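PDB 6FAK: afamin from Homo sapiens, which carries hydrophobic molecules in body fluids, binding vitamin E and keeping lipidated Wnt proteins soluble and active. Local coordinates for residues Leu401-Leu406 against Leu429-Val434. Sequence-based numbering, arbitrary orientation.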
loop_
_atom_site.group_PDB
_atom_site.type_symbol
_atom_site.label_atom_id
_atom_site.label_comp_id
_atom_site.label_asym_id
_atom_site.label_seq_id
_atom_site.Cartn_x
_atom_site.Cartn_y
_atom_site.Cartn_z
ATOM N N LEU A 401 -8.509 -11.160 22.585
ATOM C CA LEU A 401 -9.085 -12.095 21.592
ATOM C C LEU A 401 -8.115 -12.795 20.702
ATOM O O LEU A 401 -8.514 -13.735 19.990
ATOM C CB LEU A 401 -10.058 -11.358 20.691
ATOM C CG LEU A 401 -11.137 -10.557 21.424
ATOM C CD1 LEU A 401 -11.972 -9.851 20.363
ATOM C CD2 LEU A 401 -11.947 -11.426 22.374
ATOM N N GLY A 402 -6.876 -12.309 20.651
ATOM C CA GLY A 402 -5.900 -12.805 19.680
ATOM C C GLY A 402 -6.164 -12.328 18.278
ATOM O O GLY A 402 -7.148 -11.629 18.019
ATOM N N LYS A 403 -5.287 -12.685 17.368
ATOM C CA LYS A 403 -5.315 -12.185 16.004
ATOM C C LYS A 403 -6.606 -12.554 15.217
ATOM O O LYS A 403 -7.289 -11.684 14.626
ATOM C CB LYS A 403 -4.092 -12.695 15.271
ATOM C CG LYS A 403 -4.050 -12.328 13.815
ATOM C CD LYS A 403 -3.064 -13.174 13.028
ATOM C CE LYS A 403 -2.904 -12.595 11.623
ATOM N NZ LYS A 403 -3.162 -13.602 10.569
ATOM N N ASP A 404 -6.907 -13.847 15.232
ATOM C CA ASP A 404 -8.054 -14.403 14.546
ATOM C C ASP A 404 -9.375 -13.843 15.083
ATOM O O ASP A 404 -10.236 -13.405 14.300
ATOM C CB ASP A 404 -8.059 -15.929 14.679
ATOM C CG ASP A 404 -6.933 -16.611 13.932
ATOM O OD1 ASP A 404 -6.255 -16.016 13.110
ATOM O OD2 ASP A 404 -6.782 -17.820 14.127
ATOM N N GLY A 405 -9.508 -13.817 16.404
ATOM C CA GLY A 405 -10.716 -13.291 17.076
ATOM C C GLY A 405 -11.000 -11.829 16.768
ATOM O O GLY A 405 -12.142 -11.443 16.500
ATOM N N LEU A 406 -9.953 -11.011 16.773
ATOM C CA LEU A 406 -10.091 -9.625 16.399
ATOM C C LEU A 406 -10.419 -9.501 14.918
ATOM O O LEU A 406 -11.195 -8.648 14.563
ATOM C CB LEU A 406 -8.805 -8.804 16.679
ATOM C CG LEU A 406 -8.946 -7.275 16.491
ATOM C CD1 LEU A 406 -10.129 -6.650 17.224
ATOM C CD2 LEU A 406 -7.666 -6.561 16.887
ATOM N N LEU A 429 -8.813 -6.953 3.136
ATOM C CA LEU A 429 -8.875 -5.761 3.985
ATOM C C LEU A 429 -8.889 -6.082 5.480
ATOM O O LEU A 429 -8.261 -5.391 6.294
ATOM C CB LEU A 429 -10.118 -4.924 3.610
ATOM C CG LEU A 429 -10.068 -4.268 2.251
ATOM C CD1 LEU A 429 -11.419 -3.617 1.894
ATOM C CD2 LEU A 429 -9.001 -3.207 2.201
ATOM N N GLY A 430 -9.635 -7.124 5.853
ATOM C CA GLY A 430 -9.632 -7.607 7.200
ATOM C C GLY A 430 -8.260 -8.092 7.666
ATOM O O GLY A 430 -7.829 -7.754 8.786
ATOM N N GLU A 431 -7.574 -8.877 6.836
ATOM C CA GLU A 431 -6.222 -9.351 7.180
ATOM C C GLU A 431 -5.269 -8.184 7.302
ATOM O O GLU A 431 -4.540 -8.091 8.285
ATOM C CB GLU A 431 -5.655 -10.388 6.181
ATOM C CG GLU A 431 -5.708 -11.833 6.681
ATOM C CD GLU A 431 -4.777 -12.142 7.869
ATOM O OE1 GLU A 431 -5.196 -12.872 8.779
ATOM O OE2 GLU A 431 -3.624 -11.680 7.901
ATOM N N LYS A 432 -5.299 -7.279 6.332
ATOM C CA LYS A 432 -4.495 -6.077 6.411
ATOM C C LYS A 432 -4.808 -5.240 7.657
ATOM O O LYS A 432 -3.893 -4.749 8.320
ATOM C CB LYS A 432 -4.656 -5.225 5.162
ATOM C CG LYS A 432 -3.975 -5.861 3.973
ATOM C CD LYS A 432 -4.299 -5.194 2.635
ATOM C CE LYS A 432 -3.853 -6.091 1.464
ATOM N NZ LYS A 432 -4.391 -5.664 0.132
ATOM N N MET A 433 -6.075 -5.097 8.021
ATOM C CA MET A 433 -6.383 -4.342 9.239
ATOM C C MET A 433 -5.755 -4.998 10.491
ATOM O O MET A 433 -5.139 -4.312 11.293
ATOM C CB MET A 433 -7.872 -4.157 9.408
ATOM C CG MET A 433 -8.281 -3.329 10.601
ATOM S SD MET A 433 -7.680 -1.622 10.505
ATOM C CE MET A 433 -8.895 -0.914 9.416
ATOM N N VAL A 434 -5.861 -6.323 10.618
ATOM C CA VAL A 434 -5.427 -6.981 11.830
ATOM C C VAL A 434 -3.905 -6.943 11.977
ATOM O O VAL A 434 -3.408 -6.905 13.083
ATOM C CB VAL A 434 -6.079 -8.372 11.997
ATOM C CG1 VAL A 434 -5.395 -9.440 11.188
ATOM C CG2 VAL A 434 -6.119 -8.728 13.456
#
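Lys-403 crosses Val-434 at about a right angle on its way to the carboxylate of Glu-431, and this residue supplies most of what helix segment 401-406 gives to the contact. Its CG stands anti to the backbone N (chi1 176°) and the chain stays extended as far as CE, bending only at the last torsion to bring NZ onto the acid. In one of two deposited conformers of Glu-431, bent at chi2, the salt bridge is lopsided: NZ lies 2.8 Å from Glu-431 OE1, on that oxygen's syn lone pair, and makes a weak second bond of 3.3 Å to OE2. The bridge may therefore not be permanent. The two charged chains meet roughly at right angles.

Beside the ion pair, Val-434 points at the other helix and divides its methyls. CG1 lies 4.0 Å from Lys-403 CE, against the aliphatic part of the lysine, whereas CG2 sits 3.4 Å from Lys-403 O and also meets Leu-406 CB at 4.2 Å.

The segment axes run nearly antiparallel (157°) and come within 10.1 Å, pairing helices 376-417 and 423-440 in the all-helical third albumin domain. Leu-406 also packs on Phe-398 of its own helix and Phe-437 of the partner, while Leu-429 and Met-433 join helix 423-440 to helix 446-462.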